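Local atomic coordinates of uncharacterized protein (Bacteroides ovatus, PDB entry 3NQK), a protein that is of unknown function but probably joins an E-set (immunoglobulin-like) domain to a C-terminal, largely antiparallel beta domain of the BT_3044-like family. Residues Y164-M169 / R184-R189; V171-N176 / I292-A297; F201-I206 / F273-Q278; Y268-F273 / S299-R304. One frame throughout, in Å; residues are numbered along the deposited sequence.

Contact 1 (Y164-M169 / R184-R189); sequences YTASSM and RTTDKR
Tyr-164 and Arg-189 form a hydrogen-bonded antiparallel pair where strands 162-165 and 188-193 lie side by side in the antiparallel sheet of the C-terminal domain. Backbone bonds carry most of the polar contact. Tyr-164 N reaches Arg-189 O at 2.9 Å, and Arg-189 N returns to Tyr-164 O at 3.0 Å. Beyond the paired residues, Ala-166 N donates to Asp-187 O at 2.9 Å from above the carbonyl plane, as the chain bends into a type I turn from Ala-166 to Met-169. A water then bridges the two diverging backbones, accepting from Thr-186 N and lying 2.8 Å from Ala-166 O.

The apolar contacts gather around the aliphatic part of Arg-189. Small Ala-166 lets the CG of Arg-189 come close, while the arginine's guanidinium is held by Tyr-202 O and Ile-206 O. Selenomethionine Met-169, its CG anti to the backbone N (chi1 -177°), crosses Arg-189 at about a right angle, its CE 4.1 Å from Arg-189 CG.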
loop_
_atom_site.group_PDB
_atom_site.type_symbol
_atom_site.label_atom_id
_atom_site.label_comp_id
_atom_site.label_asym_id
_atom_site.label_seq_id
_atom_site.Cartn_x
_atom_site.Cartn_y
_atom_site.Cartn_z
ATOM N N TYR A 164 10.548 19.531 -11.420
ATOM C CA TYR A 164 9.837 20.799 -11.268
ATOM C C TYR A 164 9.491 21.403 -12.634
ATOM O O TYR A 164 10.352 21.472 -13.535
ATOM C CB TYR A 164 10.701 21.801 -10.496
ATOM C CG TYR A 164 10.719 21.613 -8.985
ATOM C CD1 TYR A 164 11.428 20.584 -8.400
ATOM C CD2 TYR A 164 10.093 22.525 -8.149
ATOM C CE1 TYR A 164 11.474 20.439 -7.015
ATOM C CE2 TYR A 164 10.147 22.396 -6.771
ATOM C CZ TYR A 164 10.829 21.354 -6.211
ATOM O OH TYR A 164 10.877 21.231 -4.831
ATOM N N THR A 165 8.243 21.841 -12.792
ATOM C CA THR A 165 7.867 22.620 -13.962
ATOM C C THR A 165 8.618 23.931 -13.885
ATOM O O THR A 165 8.620 24.571 -12.847
ATOM C CB THR A 165 6.399 22.899 -13.984
ATOM O OG1 THR A 165 5.681 21.658 -14.130
ATOM C CG2 THR A 165 6.054 23.850 -15.145
ATOM N N ALA A 166 9.284 24.322 -14.975
ATOM C CA ALA A 166 10.183 25.507 -14.936
ATOM C C ALA A 166 9.852 26.551 -15.961
ATOM O O ALA A 166 10.709 27.372 -16.301
ATOM C CB ALA A 166 11.631 25.073 -15.096
ATOM N N SER A 167 8.592 26.587 -16.399
ATOM C CA SER A 167 8.173 27.515 -17.451
ATOM C C SER A 167 8.177 28.968 -17.006
ATOM O O SER A 167 8.183 29.864 -17.842
ATOM C CB SER A 167 6.781 27.138 -17.992
ATOM O OG SER A 167 5.832 26.999 -16.953
ATOM N N SER A 168 8.160 29.207 -15.690
ATOM C CA SER A 168 8.161 30.591 -15.169
ATOM C C SER A 168 9.539 31.039 -14.722
ATOM O O SER A 168 9.677 32.101 -14.111
ATOM C CB SER A 168 7.177 30.739 -14.007
ATOM O OG SER A 168 5.853 30.824 -14.474
HETATM N N MSE A 169 10.556 30.218 -14.985
HETATM C CA MSE A 169 11.933 30.574 -14.620
HETATM C C MSE A 169 12.612 31.184 -15.814
HETATM O O MSE A 169 12.783 30.525 -16.850
HETATM C CB MSE A 169 12.722 29.348 -14.152
HETATM C CG MSE A 169 14.136 29.692 -13.702
HETATM SE SE MSE A 169 15.197 28.168 -13.295
HETATM C CE MSE A 169 15.429 27.537 -15.121
ATOM N N ARG A 184 15.730 33.380 -21.755
ATOM C CA ARG A 184 15.556 32.019 -22.194
ATOM C C ARG A 184 14.830 31.227 -21.110
ATOM O O ARG A 184 14.870 31.594 -19.922
ATOM C CB ARG A 184 16.909 31.392 -22.477
ATOM C CG ARG A 184 17.452 31.668 -23.902
ATOM C CD ARG A 184 18.985 31.461 -24.003
ATOM N NE ARG A 184 19.500 30.542 -22.988
ATOM C CZ ARG A 184 20.792 30.342 -22.743
ATOM N NH1 ARG A 184 21.719 30.943 -23.490
ATOM N NH2 ARG A 184 21.162 29.526 -21.761
ATOM N N THR A 185 14.145 30.157 -21.517
ATOM C CA THR A 185 13.437 29.287 -20.573
ATOM C C THR A 185 13.462 27.858 -21.057
ATOM O O THR A 185 13.675 27.593 -22.245
ATOM C CB THR A 185 11.957 29.699 -20.413
ATOM O OG1 THR A 185 11.251 29.447 -21.627
ATOM C CG2 THR A 185 11.841 31.135 -20.082
ATOM N N THR A 186 13.262 26.932 -20.132
ATOM C CA THR A 186 13.072 25.520 -20.471
ATOM C C THR A 186 11.828 25.032 -19.748
ATOM O O THR A 186 11.307 25.714 -18.892
ATOM C CB THR A 186 14.272 24.661 -20.072
ATOM O OG1 THR A 186 14.150 23.369 -20.671
ATOM C CG2 THR A 186 14.355 24.517 -18.565
ATOM N N ASP A 187 11.352 23.861 -20.090
ATOM C CA ASP A 187 10.076 23.422 -19.555
ATOM C C ASP A 187 10.167 22.740 -18.168
ATOM O O ASP A 187 9.208 22.741 -17.437
ATOM C CB ASP A 187 9.317 22.538 -20.580
ATOM C CG ASP A 187 10.125 21.354 -21.050
ATOM O OD1 ASP A 187 11.199 21.080 -20.454
ATOM O OD2 ASP A 187 9.694 20.702 -22.042
ATOM N N LYS A 188 11.337 22.227 -17.796
ATOM C CA LYS A 188 11.472 21.525 -16.507
ATOM C C LYS A 188 12.923 21.456 -16.000
ATOM O O LYS A 188 13.864 21.504 -16.784
ATOM C CB LYS A 188 10.937 20.103 -16.638
ATOM C CG LYS A 188 11.852 19.189 -17.477
ATOM C CD LYS A 188 11.190 17.845 -17.805
ATOM C CE LYS A 188 12.064 16.997 -18.750
ATOM N NZ LYS A 188 11.365 15.736 -19.140
ATOM N N ARG A 189 13.076 21.288 -14.684
ATOM C CA ARG A 189 14.381 21.099 -14.061
ATOM C C ARG A 189 14.248 20.060 -12.968
ATOM O O ARG A 189 13.229 20.012 -12.267
ATOM C CB ARG A 189 14.897 22.406 -13.448
ATOM C CG ARG A 189 15.163 23.545 -14.445
ATOM C CD ARG A 189 16.277 23.192 -15.430
ATOM N NE ARG A 189 17.600 23.203 -14.800
ATOM C CZ ARG A 189 18.732 22.939 -15.442
ATOM N NH1 ARG A 189 18.714 22.608 -16.720
ATOM N NH2 ARG A 189 19.882 22.997 -14.803
HETATM O O HOH W 1 13.174 27.933 -17.435
#

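Contact 2 (V171-N176 / I292-A297); sequences VYTYIN and IKYRVA
Tyr-174 lays one ring face on the aliphatic chain of Lys-293, whose CD stands 3.7 Å from the ring centroid, over its centre, in a CH-pi contact. Lys-293 can serve because its chain is extended beyond CG, with CG itself anti to the backbone N (chi1 -167°); its NZ is too distant for more than a weak cation-pi attraction. The tyrosine hydroxyl takes a weak hydrogen bond from Arg-295 NH2 at 3.3 Å, the ring and guanidinium planes standing 60° apart. Asp-276 and Glu-274 of strand 264-279 hold the same arginine by salt bridges to NE and NH1.

In the antiparallel backbone pairing, Tyr-172 N to Arg-295 O and Arg-295 N to Tyr-172 O both measure 2.8 Å. On the other face, Val-171 CG1 packs 3.8 Å from Tyr-294 CD1, and Thr-173 OG1 lies at that ring's edge; Val-171 and Thr-173 are both beta-branched, which suits a strand. An alanine in place of Tyr-174 would probably leave the Lys-293 chain without its ring and Arg-295 NH2 without its phenolic partner. The two carboxylates probably keep the guanidinium fixed beside the Tyr-174 hydroxyl, while the ring buries the lysine's hydrocarbon rather than its charge.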
loop_
_atom_site.group_PDB
_atom_site.type_symbol
_atom_site.label_atom_id
_atom_site.label_comp_id
_atom_site.label_asym_id
_atom_site.label_seq_id
_atom_site.Cartn_x
_atom_site.Cartn_y
_atom_site.Cartn_z
ATOM N N VAL A 171 15.893 33.088 -17.619
ATOM C CA VAL A 171 17.332 33.182 -17.544
ATOM C C VAL A 171 17.859 34.242 -18.513
ATOM O O VAL A 171 17.780 34.096 -19.732
ATOM C CB VAL A 171 17.955 31.854 -17.831
ATOM C CG1 VAL A 171 19.466 31.967 -17.823
ATOM C CG2 VAL A 171 17.469 30.815 -16.789
ATOM N N TYR A 172 18.354 35.327 -17.955
ATOM C CA TYR A 172 18.846 36.452 -18.748
ATOM C C TYR A 172 20.359 36.424 -18.849
ATOM O O TYR A 172 21.045 36.206 -17.857
ATOM C CB TYR A 172 18.435 37.765 -18.101
ATOM C CG TYR A 172 16.946 37.911 -17.822
ATOM C CD1 TYR A 172 16.396 37.462 -16.624
ATOM C CD2 TYR A 172 16.107 38.573 -18.725
ATOM C CE1 TYR A 172 15.047 37.642 -16.338
ATOM C CE2 TYR A 172 14.756 38.744 -18.455
ATOM C CZ TYR A 172 14.232 38.276 -17.255
ATOM O OH TYR A 172 12.899 38.437 -16.980
ATOM N N THR A 173 20.874 36.704 -20.039
ATOM C CA THR A 173 22.311 36.793 -20.256
ATOM C C THR A 173 22.807 38.186 -19.951
ATOM O O THR A 173 22.262 39.129 -20.425
ATOM C CB THR A 173 22.649 36.528 -21.719
ATOM O OG1 THR A 173 22.214 35.227 -22.081
ATOM C CG2 THR A 173 24.139 36.651 -21.955
ATOM N N TYR A 174 23.873 38.308 -19.195
ATOM C CA TYR A 174 24.495 39.615 -19.013
ATOM C C TYR A 174 25.165 40.043 -20.297
ATOM O O TYR A 174 26.035 39.342 -20.823
ATOM C CB TYR A 174 25.533 39.589 -17.897
ATOM C CG TYR A 174 24.965 39.779 -16.507
ATOM C CD1 TYR A 174 24.223 38.775 -15.893
ATOM C CD2 TYR A 174 25.227 40.928 -15.783
ATOM C CE1 TYR A 174 23.724 38.932 -14.600
ATOM C CE2 TYR A 174 24.736 41.094 -14.486
ATOM C CZ TYR A 174 23.990 40.088 -13.905
ATOM O OH TYR A 174 23.510 40.246 -12.638
ATOM N N ILE A 175 24.732 41.185 -20.814
ATOM C CA ILE A 175 25.350 41.805 -21.973
ATOM C C ILE A 175 25.783 43.226 -21.582
ATOM O O ILE A 175 24.943 44.060 -21.218
ATOM C CB ILE A 175 24.365 41.889 -23.146
ATOM C CG1 ILE A 175 23.959 40.497 -23.604
ATOM C CG2 ILE A 175 24.977 42.658 -24.300
ATOM C CD1 ILE A 175 23.048 40.505 -24.843
ATOM N N ASN A 176 27.084 43.495 -21.653
ATOM C CA ASN A 176 27.633 44.803 -21.240
ATOM C C ASN A 176 27.351 45.107 -19.772
ATOM O O ASN A 176 26.906 46.210 -19.437
ATOM C CB ASN A 176 27.059 45.955 -22.100
ATOM C CG ASN A 176 27.313 45.769 -23.584
ATOM O OD1 ASN A 176 26.433 46.045 -24.408
ATOM N ND2 ASN A 176 28.523 45.290 -23.940
ATOM N N ILE A 292 30.209 33.288 -19.062
ATOM C CA ILE A 292 28.963 33.957 -19.427
ATOM C C ILE A 292 28.084 34.058 -18.186
ATOM O O ILE A 292 27.651 33.059 -17.653
ATOM C CB ILE A 292 28.216 33.185 -20.483
ATOM C CG1 ILE A 292 29.040 33.097 -21.760
ATOM C CG2 ILE A 292 26.891 33.833 -20.767
ATOM C CD1 ILE A 292 28.485 32.092 -22.767
ATOM N N LYS A 293 27.858 35.272 -17.718
ATOM C CA LYS A 293 27.077 35.499 -16.500
ATOM C C LYS A 293 25.586 35.490 -16.811
ATOM O O LYS A 293 25.155 36.048 -17.816
ATOM C CB LYS A 293 27.469 36.850 -15.892
ATOM C CG LYS A 293 26.965 37.092 -14.466
ATOM C CD LYS A 293 27.549 38.393 -13.882
ATOM C CE LYS A 293 27.312 38.489 -12.373
ATOM N NZ LYS A 293 28.101 39.599 -11.748
ATOM N N TYR A 294 24.794 34.882 -15.933
ATOM C CA TYR A 294 23.359 34.839 -16.124
ATOM C C TYR A 294 22.645 35.301 -14.898
ATOM O O TYR A 294 23.070 35.025 -13.794
ATOM C CB TYR A 294 22.889 33.424 -16.449
ATOM C CG TYR A 294 23.439 32.847 -17.743
ATOM C CD1 TYR A 294 22.913 33.209 -18.975
ATOM C CD2 TYR A 294 24.416 31.878 -17.717
ATOM C CE1 TYR A 294 23.416 32.665 -20.151
ATOM C CE2 TYR A 294 24.908 31.321 -18.869
ATOM C CZ TYR A 294 24.424 31.713 -20.079
ATOM O OH TYR A 294 24.954 31.141 -21.217
ATOM N N ARG A 295 21.532 35.999 -15.100
ATOM C CA ARG A 295 20.614 36.278 -14.031
ATOM C C ARG A 295 19.447 35.315 -14.157
ATOM O O ARG A 295 18.822 35.244 -15.204
ATOM C CB ARG A 295 20.103 37.709 -14.122
ATOM C CG ARG A 295 18.914 38.016 -13.176
ATOM C CD ARG A 295 19.324 37.919 -11.739
ATOM N NE ARG A 295 20.282 38.957 -11.402
ATOM C CZ ARG A 295 19.950 40.180 -10.999
ATOM N NH1 ARG A 295 18.674 40.512 -10.836
ATOM N NH2 ARG A 295 20.895 41.065 -10.740
ATOM N N VAL A 296 19.177 34.556 -13.099
ATOM C CA VAL A 296 18.049 33.597 -13.084
ATOM C C VAL A 296 16.986 34.125 -12.156
ATOM O O VAL A 296 17.274 34.447 -11.006
ATOM C CB VAL A 296 18.479 32.234 -12.548
ATOM C CG1 VAL A 296 17.341 31.224 -12.695
ATOM C CG2 VAL A 296 19.726 31.743 -13.253
ATOM N N ALA A 297 15.754 34.209 -12.626
ATOM C CA ALA A 297 14.688 34.765 -11.794
ATOM C C ALA A 297 13.340 34.183 -12.133
ATOM O O ALA A 297 12.998 34.046 -13.301
ATOM C CB ALA A 297 14.645 36.273 -11.937
HETATM O O HOH W 2 28.152 37.724 -19.502
#

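Contact 3 (F201-I206 / F273-Q278); sequences FYAGLI and FEYDFQ
Phe-277 receives Ala-203 squarely on one face of its ring: the methyl CB lies 3.5 Å from the ring centroid and 9° off the normal, a CH-pi contact. A methyl suits this place because it can settle over the ring centre while its backbone stays near. Phe-277 has its CG between the backbone N and the carbonyl carbon (chi1 84°), which places CG so that the ring stands out from the strand toward the turn, and the ring also meets Ile-206, whose CG1 is 4.0 Å from Phe-277 CE2.

Gly-204 follows Ala-203 in a type II' turn closed by Ile-206 N to Ala-203 O at 3.1 Å. Its CA approaches Phe-277 CE1 to 3.7 Å, and a CB on it would run into that ring; its positive phi is likewise easy for a residue without a side chain. The Gly-204 N-H points at the hydroxyl of Tyr-275, 2.8 Å from N to OH and nearly straight at 175°, in the plane of the ring at its edge. Tyrosine thus brings a polar tip to a buried amide while its ring stays among apolar neighbours, including Phe-243 and Val-296. Such docking of a tight turn onto the aromatic side chains of a long strand is a core contact within an antiparallel beta domain, linking the end of strand 198-202 to strand 264-279.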
loop_
_atom_site.group_PDB
_atom_site.type_symbol
_atom_site.label_atom_id
_atom_site.label_comp_id
_atom_site.label_asym_id
_atom_site.label_seq_id
_atom_site.Cartn_x
_atom_site.Cartn_y
_atom_site.Cartn_z
ATOM N N PHE A 201 19.606 21.555 -7.402
ATOM C CA PHE A 201 19.358 21.738 -8.815
ATOM C C PHE A 201 20.665 22.133 -9.450
ATOM O O PHE A 201 21.522 22.693 -8.790
ATOM C CB PHE A 201 18.392 22.914 -9.067
ATOM C CG PHE A 201 17.023 22.705 -8.564
ATOM C CD1 PHE A 201 16.080 22.092 -9.351
ATOM C CD2 PHE A 201 16.623 23.271 -7.370
ATOM C CE1 PHE A 201 14.777 21.947 -8.905
ATOM C CE2 PHE A 201 15.331 23.119 -6.912
ATOM C CZ PHE A 201 14.408 22.459 -7.677
ATOM N N TYR A 202 20.764 21.977 -10.753
ATOM C CA TYR A 202 21.876 22.542 -11.466
ATOM C C TYR A 202 21.507 23.982 -11.893
ATOM O O TYR A 202 20.401 24.242 -12.351
ATOM C CB TYR A 202 22.249 21.680 -12.669
ATOM C CG TYR A 202 22.800 20.328 -12.286
ATOM C CD1 TYR A 202 24.065 20.208 -11.740
ATOM C CD2 TYR A 202 22.052 19.169 -12.470
ATOM C CE1 TYR A 202 24.582 18.952 -11.355
ATOM C CE2 TYR A 202 22.555 17.909 -12.094
ATOM C CZ TYR A 202 23.819 17.814 -11.533
ATOM O OH TYR A 202 24.335 16.581 -11.182
ATOM N N ALA A 203 22.426 24.902 -11.679
ATOM C CA ALA A 203 22.202 26.307 -11.954
ATOM C C ALA A 203 21.596 26.581 -13.340
ATOM O O ALA A 203 22.019 26.001 -14.362
ATOM C CB ALA A 203 23.524 27.071 -11.816
ATOM N N GLY A 204 20.641 27.499 -13.370
ATOM C CA GLY A 204 20.106 28.011 -14.612
ATOM C C GLY A 204 19.679 26.946 -15.571
ATOM O O GLY A 204 18.895 26.076 -15.223
ATOM N N LEU A 205 20.210 27.014 -16.789
ATOM C CA LEU A 205 19.842 26.074 -17.847
ATOM C C LEU A 205 20.975 25.093 -18.155
ATOM O O LEU A 205 20.949 24.410 -19.171
ATOM C CB LEU A 205 19.436 26.834 -19.113
ATOM C CG LEU A 205 18.142 27.665 -19.009
ATOM C CD1 LEU A 205 17.830 28.337 -20.344
ATOM C CD2 LEU A 205 16.982 26.797 -18.586
ATOM N N ILE A 206 21.933 24.987 -17.240
ATOM C CA ILE A 206 23.036 24.042 -17.389
ATOM C C ILE A 206 22.501 22.647 -17.722
ATOM O O ILE A 206 21.550 22.154 -17.080
ATOM C CB ILE A 206 23.878 23.968 -16.101
ATOM C CG1 ILE A 206 24.726 25.236 -15.942
ATOM C CG2 ILE A 206 24.763 22.733 -16.093
ATOM C CD1 ILE A 206 25.735 25.439 -17.010
ATOM N N PHE A 273 12.677 32.442 -6.340
ATOM C CA PHE A 273 14.070 32.750 -6.140
ATOM C C PHE A 273 14.614 33.626 -7.227
ATOM O O PHE A 273 14.006 33.789 -8.271
ATOM C CB PHE A 273 14.856 31.456 -6.131
ATOM C CG PHE A 273 14.625 30.613 -7.351
ATOM C CD1 PHE A 273 13.615 29.682 -7.378
ATOM C CD2 PHE A 273 15.366 30.811 -8.490
ATOM C CE1 PHE A 273 13.384 28.930 -8.503
ATOM C CE2 PHE A 273 15.138 30.049 -9.628
ATOM C CZ PHE A 273 14.155 29.117 -9.632
ATOM N N GLU A 274 15.817 34.120 -7.002
ATOM C CA GLU A 274 16.504 34.947 -7.959
ATOM C C GLU A 274 17.968 34.909 -7.636
ATOM O O GLU A 274 18.343 35.079 -6.496
ATOM C CB GLU A 274 15.983 36.374 -7.886
ATOM C CG GLU A 274 16.678 37.355 -8.853
ATOM C CD GLU A 274 15.934 38.705 -8.979
ATOM O OE1 GLU A 274 15.186 39.085 -8.030
ATOM O OE2 GLU A 274 16.099 39.371 -10.027
ATOM N N TYR A 275 18.807 34.628 -8.628
ATOM C CA TYR A 275 20.262 34.570 -8.387
ATOM C C TYR A 275 21.086 34.835 -9.627
ATOM O O TYR A 275 20.578 34.835 -10.741
ATOM C CB TYR A 275 20.656 33.207 -7.798
ATOM C CG TYR A 275 20.359 31.998 -8.693
ATOM C CD1 TYR A 275 21.213 31.636 -9.722
ATOM C CD2 TYR A 275 19.268 31.186 -8.445
ATOM C CE1 TYR A 275 20.945 30.503 -10.523
ATOM C CE2 TYR A 275 18.994 30.077 -9.222
ATOM C CZ TYR A 275 19.832 29.729 -10.254
ATOM O OH TYR A 275 19.536 28.594 -11.019
ATOM N N ASP A 276 22.370 35.060 -9.416
ATOM C CA ASP A 276 23.319 35.185 -10.502
ATOM C C ASP A 276 24.250 34.014 -10.460
ATOM O O ASP A 276 24.535 33.491 -9.377
ATOM C CB ASP A 276 24.167 36.457 -10.342
ATOM C CG ASP A 276 23.428 37.717 -10.725
ATOM O OD1 ASP A 276 22.485 37.642 -11.545
ATOM O OD2 ASP A 276 23.839 38.803 -10.240
ATOM N N PHE A 277 24.768 33.626 -11.629
ATOM C CA PHE A 277 25.883 32.681 -11.713
ATOM C C PHE A 277 26.547 32.778 -13.060
ATOM O O PHE A 277 26.064 33.461 -13.949
ATOM C CB PHE A 277 25.418 31.264 -11.463
ATOM C CG PHE A 277 24.872 30.581 -12.668
ATOM C CD1 PHE A 277 23.580 30.831 -13.095
ATOM C CD2 PHE A 277 25.621 29.624 -13.334
ATOM C CE1 PHE A 277 23.053 30.168 -14.207
ATOM C CE2 PHE A 277 25.106 28.965 -14.456
ATOM C CZ PHE A 277 23.825 29.237 -14.886
ATOM N N GLN A 278 27.676 32.107 -13.200
ATOM C CA GLN A 278 28.448 32.129 -14.447
ATOM C C GLN A 278 28.650 30.738 -14.945
ATOM O O GLN A 278 28.892 29.822 -14.151
ATOM C CB GLN A 278 29.823 32.750 -14.211
ATOM C CG GLN A 278 29.777 34.149 -13.712
ATOM C CD GLN A 278 31.144 34.805 -13.676
ATOM O OE1 GLN A 278 32.194 34.124 -13.656
ATOM N NE2 GLN A 278 31.150 36.123 -13.667
#

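Contact 4 (Y268-F273 / S299-R304); sequences YVQIMF and SMTLLR
Val-269 O accepts from Leu-302 N at 2.7 Å, the shortest hydrogen bond between 268-273 and 299-304, which lie on neighbouring antiparallel strands of the C-terminal beta domain. Val-269 N answers to Leu-302 O, and the next hydrogen-bonded pair, Ile-271 with Met-300, repeats the exchange; Ile-271 N to Met-300 O is 2.9 Å.

One face of this ribbon is mixed in character. Leu-303 places CD1 over the Tyr-268 ring, 4.1 Å from its centroid and offset toward the rim. Thr-301, beta-branched as suits a strand, sets OG1 3.3 Å from Gln-270 CG, and the extended glutamine runs past it with CG anti to the backbone N (chi1 -177°). An alanine in place of Gln-270 would probably take the CG methylene away from Thr-301 OG1, leaving only the CB contact, and open a gap beside Ser-299 OG.

The opposite face is buried and apolar. Val-269 and Leu-302 lie there, backed by Tyr-164 of a neighbouring strand, and Phe-201 packs against both Ile-271 and Met-300. Long, flexible selenomethionine Met-300 bends at chi3 (-73°) and brings its methyl against two partners: CE is 3.8 Å from Ile-271 CD1 and 3.7 Å from Phe-273 CZ.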
loop_
_atom_site.group_PDB
_atom_site.type_symbol
_atom_site.label_atom_id
_atom_site.label_comp_id
_atom_site.label_asym_id
_atom_site.label_seq_id
_atom_site.Cartn_x
_atom_site.Cartn_y
_atom_site.Cartn_z
ATOM N N TYR A 268 1.283 20.669 -4.504
ATOM C CA TYR A 268 2.194 21.559 -5.196
ATOM C C TYR A 268 3.207 22.177 -4.239
ATOM O O TYR A 268 2.844 22.645 -3.158
ATOM C CB TYR A 268 1.413 22.673 -5.854
ATOM C CG TYR A 268 0.368 22.202 -6.825
ATOM C CD1 TYR A 268 0.673 22.003 -8.169
ATOM C CD2 TYR A 268 -0.931 21.988 -6.420
ATOM C CE1 TYR A 268 -0.295 21.601 -9.073
ATOM C CE2 TYR A 268 -1.907 21.572 -7.327
ATOM C CZ TYR A 268 -1.574 21.380 -8.643
ATOM O OH TYR A 268 -2.528 20.966 -9.526
ATOM N N VAL A 269 4.478 22.138 -4.621
ATOM C CA VAL A 269 5.514 22.886 -3.919
ATOM C C VAL A 269 6.094 23.859 -4.886
ATOM O O VAL A 269 6.670 23.462 -5.896
ATOM C CB VAL A 269 6.634 22.003 -3.434
ATOM C CG1 VAL A 269 7.721 22.861 -2.803
ATOM C CG2 VAL A 269 6.109 20.964 -2.435
ATOM N N GLN A 270 5.883 25.134 -4.629
ATOM C CA GLN A 270 6.370 26.182 -5.497
ATOM C C GLN A 270 7.500 26.923 -4.821
ATOM O O GLN A 270 7.373 27.338 -3.672
ATOM C CB GLN A 270 5.239 27.156 -5.830
ATOM C CG GLN A 270 5.635 28.274 -6.808
ATOM C CD GLN A 270 4.527 29.306 -7.002
ATOM O OE1 GLN A 270 4.089 29.957 -6.047
ATOM N NE2 GLN A 270 4.088 29.469 -8.234
ATOM N N ILE A 271 8.600 27.105 -5.533
ATOM C CA ILE A 271 9.745 27.817 -4.976
ATOM C C ILE A 271 10.028 29.075 -5.787
ATOM O O ILE A 271 9.958 29.057 -7.014
ATOM C CB ILE A 271 11.015 26.910 -4.898
ATOM C CG1 ILE A 271 11.398 26.381 -6.268
ATOM C CG2 ILE A 271 10.764 25.750 -4.003
ATOM C CD1 ILE A 271 12.746 25.638 -6.274
HETATM N N MSE A 272 10.326 30.173 -5.080
HETATM C CA MSE A 272 10.550 31.490 -5.706
HETATM C C MSE A 272 11.927 32.023 -5.341
HETATM O O MSE A 272 12.288 32.084 -4.178
HETATM C CB MSE A 272 9.467 32.461 -5.257
HETATM C CG MSE A 272 8.089 32.117 -5.806
HETATM SE SE MSE A 272 6.642 32.683 -4.646
HETATM C CE MSE A 272 6.443 31.077 -3.523
ATOM N N PHE A 273 12.677 32.442 -6.340
ATOM C CA PHE A 273 14.070 32.750 -6.140
ATOM C C PHE A 273 14.614 33.626 -7.227
ATOM O O PHE A 273 14.006 33.789 -8.271
ATOM C CB PHE A 273 14.856 31.456 -6.131
ATOM C CG PHE A 273 14.625 30.613 -7.351
ATOM C CD1 PHE A 273 13.615 29.682 -7.378
ATOM C CD2 PHE A 273 15.366 30.811 -8.490
ATOM C CE1 PHE A 273 13.384 28.930 -8.503
ATOM C CE2 PHE A 273 15.138 30.049 -9.628
ATOM C CZ PHE A 273 14.155 29.117 -9.632
ATOM N N SER A 299 10.060 31.347 -10.708
ATOM C CA SER A 299 9.653 30.246 -9.850
ATOM C C SER A 299 9.593 28.927 -10.598
ATOM O O SER A 299 9.567 28.888 -11.816
ATOM C CB SER A 299 8.287 30.528 -9.251
ATOM O OG SER A 299 7.295 30.618 -10.270
HETATM N N MSE A 300 9.570 27.855 -9.829
HETATM C CA MSE A 300 9.393 26.518 -10.333
HETATM C C MSE A 300 8.419 25.867 -9.412
HETATM O O MSE A 300 8.318 26.249 -8.249
HETATM C CB MSE A 300 10.719 25.751 -10.311
HETATM C CG MSE A 300 11.759 26.281 -11.292
HETATM SE SE MSE A 300 13.273 25.114 -11.491
HETATM C CE MSE A 300 14.138 25.405 -9.847
ATOM N N THR A 301 7.705 24.877 -9.897
ATOM C CA THR A 301 6.695 24.217 -9.082
ATOM C C THR A 301 6.757 22.726 -9.282
ATOM O O THR A 301 6.811 22.261 -10.388
ATOM C CB THR A 301 5.285 24.712 -9.449
ATOM O OG1 THR A 301 5.229 26.130 -9.309
ATOM C CG2 THR A 301 4.200 24.054 -8.560
ATOM N N LEU A 302 6.771 21.988 -8.182
ATOM C CA LEU A 302 6.792 20.541 -8.220
ATOM C C LEU A 302 5.412 20.037 -7.887
ATOM O O LEU A 302 4.791 20.516 -6.936
ATOM C CB LEU A 302 7.795 20.019 -7.199
ATOM C CG LEU A 302 7.706 18.541 -6.873
ATOM C CD1 LEU A 302 8.173 17.695 -8.084
ATOM C CD2 LEU A 302 8.532 18.222 -5.616
ATOM N N LEU A 303 4.910 19.113 -8.688
ATOM C CA LEU A 303 3.588 18.490 -8.455
ATOM C C LEU A 303 3.763 17.092 -7.971
ATOM O O LEU A 303 4.605 16.368 -8.455
ATOM C CB LEU A 303 2.775 18.461 -9.738
ATOM C CG LEU A 303 1.524 17.551 -9.778
ATOM C CD1 LEU A 303 0.501 17.965 -8.761
ATOM C CD2 LEU A 303 0.910 17.562 -11.172
ATOM N N ARG A 304 2.935 16.695 -7.041
ATOM C CA ARG A 304 3.002 15.367 -6.495
ATOM C C ARG A 304 1.568 14.823 -6.410
ATOM O O ARG A 304 0.733 15.389 -5.732
ATOM C CB ARG A 304 3.682 15.429 -5.121
ATOM C CG ARG A 304 3.987 14.106 -4.456
ATOM C CD ARG A 304 4.997 13.276 -5.198
ATOM N NE ARG A 304 6.344 13.857 -5.275
ATOM C CZ ARG A 304 7.224 13.842 -4.289
ATOM N NH1 ARG A 304 6.866 13.431 -3.077
ATOM N NH2 ARG A 304 8.445 14.306 -4.491
#

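From the N terminus, strand 162-165 and the turn after it open contact 1, which closes 15 residues further on at 184-189. Between those ends begins contact 2, whose 171-176 waits until 292-297 to close, so the two cross. Contact 3 starts at 201-206, after contact 1 has closed, and ends at 273-278, nested inside the long loop of contact 2. Contact 4 opens at 268-273, sharing Phe-273 with contact 3, and closes last at 299-304; it crosses contacts 2 and 3. Strand 292-307 serves contacts 2 and 4, pairing at its start with 169-175 and further along with 264-279. Arg-189 joins contact 1 to contact 3, and Asp-276 with Arg-295 joins contact 3 to contact 2.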